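Local coordinates for A-adding tRNA nucleotidyltransferase (Aquifex aeolicus, PDB 4WBY), which adds the terminal adenosine to tRNA ending in CC, using ATP and releasing diphosphate, and so completes the CCA end, at residues Arg169-Ala174 with Phe179-Ser184; Ile152-Pro157 with Glu186-Gln191; Lys211-Glu216 with Leu220-Leu225. All blocks are in the same frame, centred on the assembly; numbering follows the deposited sequence.

This chain is the C-terminal, nucleotidyltransferase-bearing part of a longer protein. Contacts 1 and 3 pack on the ATP-binding helix 165-177, while contact 2 joins an earlier loop to helix 183-194. Contact 1 is nested, along the chain, inside the loop contact 2 closes; their centres are 8 Å apart, and strand 151-152 pairs with strand 180-181, Ile152 N lying 2.8 Å from Lys180 O. Contact 3, its centre 13 Å from that of contact 1, packs on the same helix through Leu171, Arg172 and Ala174, with Ile222 CD1 3.7 Å from Arg172 O. Contacts 2 and 3 do not touch. A sulfate, probably from the crystallisation liquor, is held by Arg172 with Arg176 and Arg35, about 6 Å from the Glu216 side chain.

Contact 1: residues Arg169-Ala174 with Phe179-Ser184; sequences RALRFA and FKLSRS. With SO4 (sulfate ion), chain D.
Ala174 and Phe179 meet through their backbones where helix 165-177 turns back toward strand 180-181: Phe179 N donates to Ala174 O at 2.9 Å. The methyl of Ala174 also packs on this turn, its CB 3.4 Å from Phe179 O. Leu181 supplies the apolar part. With CG anti to the carbonyl carbon (chi1 -55°), its end comes nearer the helix than the direction of its CB suggests, CD2 reaching Ala170 CB at 4.0 Å and CD1 the more distant Leu171 CD2 at 4.3 Å. Ile152 and Leu189 close round the same leucine. The solvent side belongs to Lys180, which points from the helix and is exposed; the Phe179 ring leads away from the helix to lie on Ile152 and Lys150. On the sulfate side of helix 165-177, Arg172, bent at chi3, aims NH1 at sulfate O3 (3.1 Å, N-H...O angle 173°), which lies near the guanidinium plane at its edge. Phe173 offers its ring edge to the same oxygen, with CZ at 3.5 Å. Arg176 and Arg35 also bind the sulfate, and Glu209 forms a salt bridge with Arg172 NE. An arginine-rich anion site of this kind, built from ATP-binding residues, fits the nucleotide pocket of the tRNA nucleotidyltransferase family.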
loop_
_atom_site.group_PDB
_atom_site.type_symbol
_atom_site.label_atom_id
_atom_site.label_comp_id
_atom_site.label_asym_id
_atom_site.label_seq_id
_atom_site.Cartn_x
_atom_site.Cartn_y
_atom_site.Cartn_z
ATOM N N ARG A 169 -2.178 -1.757 -11.223
ATOM C CA ARG A 169 -0.943 -1.053 -10.862
ATOM C C ARG A 169 -0.925 0.354 -11.457
ATOM O O ARG A 169 -0.482 1.298 -10.802
ATOM C CB ARG A 169 0.292 -1.821 -11.338
ATOM C CG ARG A 169 0.502 -3.155 -10.651
ATOM C CD ARG A 169 1.764 -3.852 -11.158
ATOM N NE ARG A 169 2.960 -3.032 -11.031
ATOM C CZ ARG A 169 3.778 -3.049 -9.981
ATOM N NH1 ARG A 169 3.524 -3.838 -8.942
ATOM N NH2 ARG A 169 4.850 -2.265 -9.968
ATOM N N ALA A 170 -1.410 0.492 -12.691
ATOM C CA ALA A 170 -1.451 1.807 -13.338
ATOM C C ALA A 170 -2.232 2.794 -12.493
ATOM O O ALA A 170 -1.844 3.959 -12.345
ATOM C CB ALA A 170 -2.066 1.710 -14.729
ATOM N N LEU A 171 -3.342 2.321 -11.939
ATOM C CA LEU A 171 -4.221 3.184 -11.171
ATOM C C LEU A 171 -3.621 3.484 -9.798
ATOM O O LEU A 171 -3.804 4.581 -9.268
ATOM C CB LEU A 171 -5.607 2.539 -11.054
ATOM C CG LEU A 171 -6.243 2.194 -12.409
ATOM C CD1 LEU A 171 -7.664 1.665 -12.239
ATOM C CD2 LEU A 171 -6.199 3.401 -13.357
ATOM N N ARG A 172 -2.879 2.531 -9.236
ATOM C CA ARG A 172 -2.168 2.799 -7.982
ATOM C C ARG A 172 -1.137 3.918 -8.168
ATOM O O ARG A 172 -1.087 4.859 -7.371
ATOM C CB ARG A 172 -1.486 1.546 -7.430
ATOM C CG ARG A 172 -0.575 1.846 -6.236
ATOM C CD ARG A 172 -0.302 0.604 -5.384
ATOM N NE ARG A 172 0.338 -0.489 -6.116
ATOM C CZ ARG A 172 1.649 -0.656 -6.235
ATOM N NH1 ARG A 172 2.492 0.211 -5.689
ATOM N NH2 ARG A 172 2.121 -1.699 -6.904
ATOM N N PHE A 173 -0.326 3.837 -9.223
ATOM C CA PHE A 173 0.668 4.886 -9.435
ATOM C C PHE A 173 0.016 6.209 -9.828
ATOM O O PHE A 173 0.457 7.267 -9.369
ATOM C CB PHE A 173 1.710 4.460 -10.474
ATOM C CG PHE A 173 2.589 3.335 -9.999
ATOM C CD1 PHE A 173 3.353 3.476 -8.846
ATOM C CD2 PHE A 173 2.634 2.131 -10.678
ATOM C CE1 PHE A 173 4.162 2.439 -8.390
ATOM C CE2 PHE A 173 3.444 1.097 -10.235
ATOM C CZ PHE A 173 4.207 1.247 -9.085
ATOM N N ALA A 174 -1.038 6.159 -10.643
ATOM C CA ALA A 174 -1.735 7.397 -11.011
ATOM C C ALA A 174 -2.283 8.094 -9.764
ATOM O O ALA A 174 -2.120 9.309 -9.598
ATOM C CB ALA A 174 -2.862 7.123 -12.018
ATOM N N PHE A 179 -1.031 11.535 -11.165
ATOM C CA PHE A 179 -0.710 11.494 -12.591
ATOM C C PHE A 179 -1.950 11.039 -13.365
ATOM O O PHE A 179 -2.866 10.430 -12.798
ATOM C CB PHE A 179 0.442 10.524 -12.905
ATOM C CG PHE A 179 1.835 11.047 -12.607
ATOM C CD1 PHE A 179 2.057 12.142 -11.785
ATOM C CD2 PHE A 179 2.938 10.417 -13.185
ATOM C CE1 PHE A 179 3.366 12.586 -11.531
ATOM C CE2 PHE A 179 4.241 10.858 -12.949
ATOM C CZ PHE A 179 4.451 11.944 -12.113
ATOM N N LYS A 180 -1.940 11.288 -14.673
ATOM C CA LYS A 180 -2.974 10.789 -15.566
ATOM C C LYS A 180 -2.426 9.666 -16.434
ATOM O O LYS A 180 -1.233 9.613 -16.701
ATOM C CB LYS A 180 -3.504 11.917 -16.446
ATOM C CG LYS A 180 -4.279 12.982 -15.676
ATOM C CD LYS A 180 -4.906 14.008 -16.607
ATOM C CE LYS A 180 -5.894 13.361 -17.572
ATOM N NZ LYS A 180 -6.970 12.612 -16.860
ATOM N N LEU A 181 -3.294 8.764 -16.876
ATOM C CA LEU A 181 -2.907 7.822 -17.917
ATOM C C LEU A 181 -2.647 8.555 -19.229
ATOM O O LEU A 181 -3.358 9.510 -19.566
ATOM C CB LEU A 181 -3.993 6.761 -18.123
ATOM C CG LEU A 181 -4.435 5.975 -16.892
ATOM C CD1 LEU A 181 -5.578 5.052 -17.279
ATOM C CD2 LEU A 181 -3.255 5.204 -16.354
ATOM N N SER A 182 -1.651 8.102 -19.987
ATOM C CA SER A 182 -1.480 8.622 -21.342
ATOM C C SER A 182 -2.739 8.291 -22.147
ATOM O O SER A 182 -3.473 7.366 -21.805
ATOM C CB SER A 182 -0.223 8.051 -22.021
ATOM O OG SER A 182 -0.504 6.947 -22.865
ATOM N N ARG A 183 -2.988 9.042 -23.214
ATOM C CA ARG A 183 -4.191 8.818 -24.005
ATOM C C ARG A 183 -4.270 7.388 -24.527
ATOM O O ARG A 183 -5.306 6.734 -24.384
ATOM C CB ARG A 183 -4.256 9.819 -25.159
ATOM C CG ARG A 183 -4.414 11.246 -24.681
ATOM C CD ARG A 183 -4.335 12.237 -25.835
ATOM N NE ARG A 183 -4.021 13.584 -25.368
ATOM C CZ ARG A 183 -2.812 14.132 -25.437
ATOM N NH1 ARG A 183 -1.805 13.449 -25.964
ATOM N NH2 ARG A 183 -2.611 15.365 -24.988
ATOM N N SER A 184 -3.183 6.880 -25.107
ATOM C CA SER A 184 -3.226 5.513 -25.620
ATOM C C SER A 184 -3.245 4.492 -24.483
ATOM O O SER A 184 -3.919 3.471 -24.583
ATOM C CB SER A 184 -2.054 5.228 -26.559
ATOM O OG SER A 184 -0.816 5.388 -25.902
HETATM S S SO4 D . 6.699 0.419 -5.781
HETATM O O1 SO4 D . 7.565 0.745 -6.930
HETATM O O2 SO4 D . 6.346 1.671 -5.118
HETATM O O3 SO4 D . 5.494 -0.291 -6.209
HETATM O O4 SO4 D . 7.464 -0.407 -4.853
#

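Contact 2: residues Ile152-Pro157 with Glu186-Gln191; sequences IRVLHP and EKLLKQ
Pro157 and Leu188 bring the two backbones closest, with 7.1 Å between their CA atoms, where the irregular segment Ile152-Pro157 passes beside helix 183-194. The segment leaves strand 151-152 and begins a beta-alpha-beta crossover, which runs through helices 159-162 and 165-177 to the parallel strand 180-181; that strand leads directly into helix 183-194. The contact therefore packs the exit of the first strand against the helix that follows the second. It is a small apolar joint, without a hydrogen bond between the two segments. Leu188 carries it. Its CG stands anti to the carbonyl carbon (chi1 -68°), which directs the isobutyl group out from the helix and across to the loop. There CD1 serves both apolar partners, meeting Val154 CG2 at 4.1 Å and Pro157 CB at 4.2 Å. The valine and leucine side chains cross obliquely, each pointing its CB toward the opposing segment. Phe160 of helix 159-162 touches both of them and extends the apolar patch, whereas Pro157 lies at the exposed border. A polar tie from outside the helical segment supplements this packing: Thr185 OG1 accepts a hydrogen bond from Val154 N. Just before the loop's valine, Arg153 forms a salt bridge with Asp146. The forked end of Leu188 straddles the Pro157 carbonyl oxygen, with CD1 and CD2 each 3.4 Å from Pro157 O.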
loop_
_atom_site.group_PDB
_atom_site.type_symbol
_atom_site.label_atom_id
_atom_site.label_comp_id
_atom_site.label_asym_id
_atom_site.label_seq_id
_atom_site.Cartn_x
_atom_site.Cartn_y
_atom_site.Cartn_z
ATOM N N ILE A 152 1.245 8.359 -16.628
ATOM C CA ILE A 152 1.444 6.912 -16.543
ATOM C C ILE A 152 1.284 6.310 -17.944
ATOM O O ILE A 152 0.214 6.388 -18.548
ATOM C CB ILE A 152 0.449 6.248 -15.565
ATOM C CG1 ILE A 152 0.596 6.835 -14.153
ATOM C CG2 ILE A 152 0.627 4.735 -15.543
ATOM C CD1 ILE A 152 1.977 6.673 -13.525
ATOM N N ARG A 153 2.351 5.698 -18.444
ATOM C CA ARG A 153 2.417 5.190 -19.806
ATOM C C ARG A 153 3.041 3.807 -19.818
ATOM O O ARG A 153 4.125 3.618 -19.256
ATOM C CB ARG A 153 3.258 6.132 -20.678
ATOM C CG ARG A 153 3.221 5.802 -22.151
ATOM C CD ARG A 153 4.268 6.569 -22.935
ATOM N NE ARG A 153 4.188 8.004 -22.683
ATOM C CZ ARG A 153 3.374 8.843 -23.311
ATOM N NH1 ARG A 153 2.551 8.403 -24.264
ATOM N NH2 ARG A 153 3.387 10.129 -22.977
ATOM N N VAL A 154 2.386 2.839 -20.463
ATOM C CA VAL A 154 2.999 1.520 -20.615
ATOM C C VAL A 154 4.176 1.561 -21.606
ATOM O O VAL A 154 4.305 2.489 -22.414
ATOM C CB VAL A 154 1.969 0.451 -21.069
ATOM C CG1 VAL A 154 0.942 0.201 -19.963
ATOM C CG2 VAL A 154 1.313 0.839 -22.399
ATOM N N LEU A 155 5.021 0.539 -21.543
ATOM C CA LEU A 155 6.232 0.469 -22.365
ATOM C C LEU A 155 5.987 -0.048 -23.776
ATOM O O LEU A 155 6.805 0.178 -24.679
ATOM C CB LEU A 155 7.281 -0.414 -21.679
ATOM C CG LEU A 155 7.605 -0.099 -20.213
ATOM C CD1 LEU A 155 8.832 -0.861 -19.755
ATOM C CD2 LEU A 155 7.806 1.376 -19.999
ATOM N N HIS A 156 4.886 -0.775 -23.942
ATOM C CA HIS A 156 4.519 -1.372 -25.219
ATOM C C HIS A 156 3.013 -1.572 -25.216
ATOM O O HIS A 156 2.425 -1.787 -24.156
ATOM C CB HIS A 156 5.235 -2.723 -25.383
ATOM C CG HIS A 156 4.950 -3.425 -26.679
ATOM N ND1 HIS A 156 3.745 -4.039 -26.952
ATOM C CD2 HIS A 156 5.722 -3.610 -27.775
ATOM C CE1 HIS A 156 3.786 -4.566 -28.163
ATOM N NE2 HIS A 156 4.974 -4.316 -28.685
ATOM N N PRO A 157 2.376 -1.483 -26.390
ATOM C CA PRO A 157 0.908 -1.495 -26.405
ATOM C C PRO A 157 0.244 -2.788 -25.944
ATOM O O PRO A 157 -0.930 -2.723 -25.606
ATOM C CB PRO A 157 0.563 -1.219 -27.880
ATOM C CG PRO A 157 1.831 -1.415 -28.627
ATOM C CD PRO A 157 2.940 -1.087 -27.689
ATOM N N GLU A 186 -4.657 4.841 -21.615
ATOM C CA GLU A 186 -6.045 4.799 -21.159
ATOM C C GLU A 186 -6.921 3.943 -22.080
ATOM O O GLU A 186 -7.741 3.153 -21.606
ATOM C CB GLU A 186 -6.634 6.207 -21.056
ATOM C CG GLU A 186 -8.044 6.205 -20.451
ATOM C CD GLU A 186 -8.670 7.576 -20.382
ATOM O OE1 GLU A 186 -8.536 8.339 -21.358
ATOM O OE2 GLU A 186 -9.305 7.889 -19.352
ATOM N N LYS A 187 -6.760 4.103 -23.390
ATOM C CA LYS A 187 -7.522 3.287 -24.336
ATOM C C LYS A 187 -7.225 1.815 -24.119
ATOM O O LYS A 187 -8.129 0.973 -24.130
ATOM C CB LYS A 187 -7.197 3.659 -25.782
ATOM C CG LYS A 187 -7.690 5.006 -26.207
ATOM C CD LYS A 187 -7.299 5.283 -27.647
ATOM C CE LYS A 187 -7.611 6.727 -28.003
ATOM N NZ LYS A 187 -7.144 7.076 -29.370
ATOM N N LEU A 188 -5.945 1.502 -23.953
ATOM C CA LEU A 188 -5.537 0.113 -23.777
ATOM C C LEU A 188 -6.100 -0.465 -22.489
ATOM O O LEU A 188 -6.512 -1.619 -22.449
ATOM C CB LEU A 188 -4.013 0.001 -23.782
ATOM C CG LEU A 188 -3.358 0.313 -25.128
ATOM C CD1 LEU A 188 -1.856 0.522 -24.951
ATOM C CD2 LEU A 188 -3.643 -0.804 -26.123
ATOM N N LEU A 189 -6.106 0.337 -21.428
ATOM C CA LEU A 189 -6.605 -0.128 -20.142
ATOM C C LEU A 189 -8.104 -0.398 -20.227
ATOM O O LEU A 189 -8.579 -1.447 -19.792
ATOM C CB LEU A 189 -6.280 0.888 -19.043
ATOM C CG LEU A 189 -6.592 0.483 -17.596
ATOM C CD1 LEU A 189 -5.595 1.134 -16.618
ATOM C CD2 LEU A 189 -8.023 0.840 -17.208
ATOM N N LYS A 190 -8.847 0.536 -20.806
ATOM C CA LYS A 190 -10.292 0.365 -20.935
ATOM C C LYS A 190 -10.616 -0.843 -21.811
ATOM O O LYS A 190 -11.546 -1.598 -21.517
ATOM C CB LYS A 190 -10.941 1.628 -21.516
ATOM C CG LYS A 190 -10.890 2.824 -20.564
ATOM C CD LYS A 190 -11.379 4.099 -21.236
ATOM C CE LYS A 190 -12.852 4.059 -21.524
ATOM N NZ LYS A 190 -13.314 5.410 -21.946
ATOM N N GLN A 191 -9.851 -1.027 -22.882
ATOM C CA GLN A 191 -10.080 -2.151 -23.779
ATOM C C GLN A 191 -9.785 -3.477 -23.091
ATOM O O GLN A 191 -10.531 -4.444 -23.268
ATOM C CB GLN A 191 -9.241 -2.000 -25.053
ATOM C CG GLN A 191 -9.824 -0.929 -25.973
ATOM C CD GLN A 191 -9.040 -0.708 -27.248
ATOM O OE1 GLN A 191 -7.997 -1.322 -27.472
ATOM N NE2 GLN A 191 -9.551 0.178 -28.101
#

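Contact 3: residues Lys211-Glu216 with Leu220-Leu225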
loop_
_atom_site.group_PDB
_atom_site.type_symbol
_atom_site.label_atom_id
_atom_site.label_comp_id
_atom_site.label_asym_id
_atom_site.label_seq_id
_atom_site.Cartn_x
_atom_site.Cartn_y
_atom_site.Cartn_z
ATOM N N LYS A 211 -3.983 -5.317 -2.070
ATOM C CA LYS A 211 -3.366 -5.183 -0.753
ATOM C C LYS A 211 -2.316 -4.073 -0.762
ATOM O O LYS A 211 -2.179 -3.347 0.213
ATOM C CB LYS A 211 -2.754 -6.520 -0.302
ATOM C CG LYS A 211 -3.819 -7.593 -0.019
ATOM C CD LYS A 211 -3.242 -8.994 0.054
ATOM C CE LYS A 211 -2.327 -9.156 1.247
ATOM N NZ LYS A 211 -1.837 -10.558 1.352
ATOM N N LEU A 212 -1.584 -3.927 -1.866
ATOM C CA LEU A 212 -0.623 -2.829 -1.968
ATOM C C LEU A 212 -1.337 -1.480 -2.041
ATOM O O LEU A 212 -0.908 -0.506 -1.414
ATOM C CB LEU A 212 0.297 -3.011 -3.184
ATOM C CG LEU A 212 1.289 -4.172 -3.049
ATOM C CD1 LEU A 212 2.146 -4.309 -4.300
ATOM C CD2 LEU A 212 2.178 -4.006 -1.825
ATOM N N ALA A 213 -2.433 -1.421 -2.791
ATOM C CA ALA A 213 -3.167 -0.168 -2.924
ATOM C C ALA A 213 -3.705 0.327 -1.582
ATOM O O ALA A 213 -3.661 1.533 -1.300
ATOM C CB ALA A 213 -4.304 -0.322 -3.924
ATOM N N LEU A 214 -4.196 -0.586 -0.744
ATOM C CA LEU A 214 -4.851 -0.145 0.486
ATOM C C LEU A 214 -3.829 0.424 1.488
ATOM O O LEU A 214 -4.205 1.131 2.416
ATOM C CB LEU A 214 -5.686 -1.277 1.102
ATOM C CG LEU A 214 -5.114 -2.474 1.860
ATOM C CD1 LEU A 214 -4.725 -2.133 3.307
ATOM C CD2 LEU A 214 -6.142 -3.607 1.846
ATOM N N ARG A 215 -2.542 0.157 1.267
ATOM C CA ARG A 215 -1.474 0.743 2.083
ATOM C C ARG A 215 -1.167 2.202 1.708
ATOM O O ARG A 215 -0.508 2.916 2.464
ATOM C CB ARG A 215 -0.198 -0.104 1.951
ATOM C CG ARG A 215 -0.351 -1.528 2.491
ATOM C CD ARG A 215 0.636 -2.533 1.881
ATOM N NE ARG A 215 2.034 -2.154 2.044
ATOM C CZ ARG A 215 3.062 -2.986 1.879
ATOM N NH1 ARG A 215 2.855 -4.257 1.558
ATOM N NH2 ARG A 215 4.303 -2.550 2.045
ATOM N N GLU A 216 -1.646 2.642 0.546
ATOM C CA GLU A 216 -1.281 3.968 0.025
ATOM C C GLU A 216 -1.970 5.117 0.767
ATOM O O GLU A 216 -3.161 5.038 1.078
ATOM C CB GLU A 216 -1.632 4.071 -1.463
ATOM C CG GLU A 216 -0.911 3.080 -2.371
ATOM C CD GLU A 216 0.490 3.496 -2.736
ATOM O OE1 GLU A 216 0.777 4.709 -2.733
ATOM O OE2 GLU A 216 1.303 2.600 -3.043
ATOM N N LEU A 220 -7.934 6.529 -1.320
ATOM C CA LEU A 220 -9.235 7.018 -1.783
ATOM C C LEU A 220 -9.165 7.484 -3.244
ATOM O O LEU A 220 -10.057 7.183 -4.034
ATOM C CB LEU A 220 -9.761 8.150 -0.888
ATOM C CG LEU A 220 -11.155 8.666 -1.276
ATOM C CD1 LEU A 220 -12.156 7.516 -1.449
ATOM C CD2 LEU A 220 -11.669 9.668 -0.252
ATOM N N GLU A 221 -8.096 8.189 -3.609
ATOM C CA GLU A 221 -7.933 8.607 -4.998
ATOM C C GLU A 221 -7.791 7.398 -5.917
ATOM O O GLU A 221 -8.292 7.394 -7.049
ATOM C CB GLU A 221 -6.719 9.523 -5.155
ATOM C CG GLU A 221 -6.945 10.951 -4.663
ATOM C CD GLU A 221 -6.742 11.148 -3.170
ATOM O OE1 GLU A 221 -6.475 10.163 -2.448
ATOM O OE2 GLU A 221 -6.861 12.313 -2.722
ATOM N N ILE A 222 -7.098 6.373 -5.435
ATOM C CA ILE A 222 -6.943 5.157 -6.216
ATOM C C ILE A 222 -8.302 4.469 -6.385
ATOM O O ILE A 222 -8.631 3.998 -7.478
ATOM C CB ILE A 222 -5.919 4.211 -5.568
ATOM C CG1 ILE A 222 -4.527 4.866 -5.569
ATOM C CG2 ILE A 222 -5.869 2.868 -6.290
ATOM C CD1 ILE A 222 -3.507 4.165 -4.674
ATOM N N LEU A 223 -9.099 4.428 -5.317
ATOM C CA LEU A 223 -10.445 3.871 -5.405
ATOM C C LEU A 223 -11.316 4.633 -6.405
ATOM O O LEU A 223 -12.128 4.028 -7.101
ATOM C CB LEU A 223 -11.132 3.854 -4.034
ATOM C CG LEU A 223 -10.561 2.814 -3.065
ATOM C CD1 LEU A 223 -11.200 2.949 -1.683
ATOM C CD2 LEU A 223 -10.722 1.398 -3.607
ATOM N N GLU A 224 -11.169 5.957 -6.472
ATOM C CA GLU A 224 -11.908 6.722 -7.478
ATOM C C GLU A 224 -11.513 6.308 -8.896
ATOM O O GLU A 224 -12.355 6.256 -9.792
ATOM C CB GLU A 224 -11.697 8.225 -7.300
ATOM C CG GLU A 224 -12.496 8.840 -6.156
ATOM C CD GLU A 224 -13.944 9.147 -6.528
ATOM O OE1 GLU A 224 -14.486 8.530 -7.478
ATOM O OE2 GLU A 224 -14.541 10.020 -5.861
ATOM N N LEU A 225 -10.231 6.003 -9.099
ATOM C CA LEU A 225 -9.780 5.505 -10.396
ATOM C C LEU A 225 -10.321 4.091 -10.640
ATOM O O LEU A 225 -10.732 3.766 -11.753
ATOM C CB LEU A 225 -8.246 5.525 -10.490
ATOM C CG LEU A 225 -7.645 6.936 -10.524
ATOM C CD1 LEU A 225 -6.158 6.910 -10.234
ATOM C CD2 LEU A 225 -7.917 7.619 -11.861
#
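Ala213, near the end of helix 203-214, and Ile222 of helix 219-228 mark the closest backbone approach, their CA atoms 7.3 Å apart where a short turn connects the two helices. Ile222 makes the contact with both branches. Its CG2 methyl faces the small Ala213 CB at 4.3 Å, while CG1, anti to the carbonyl carbon, carries CD1 to Glu216. That methyl rests against the aliphatic base of the glutamate, 3.6 Å from CG and 3.7 Å from CB, and the two side chains cross at about a right angle. Beyond this point Glu216 bends sharply at chi2 (-81°), turning its carboxylate aside from the line of CB and CG. Its OE2 forms a salt bridge with Arg176 and a long, weak ion pair with Arg172, both ATP-binding residues, while Ile222 also touches Arg172. One glutamate thus has two roles: its methylene groups, in the turn that leads to helix 219-228, extend the apolar packing of Ala213 on Ile222, and its carboxylate serves as a second-shell partner to arginines near the sulfate. The negative charge probably offsets part of the positive charge gathered there and helps to position Arg176.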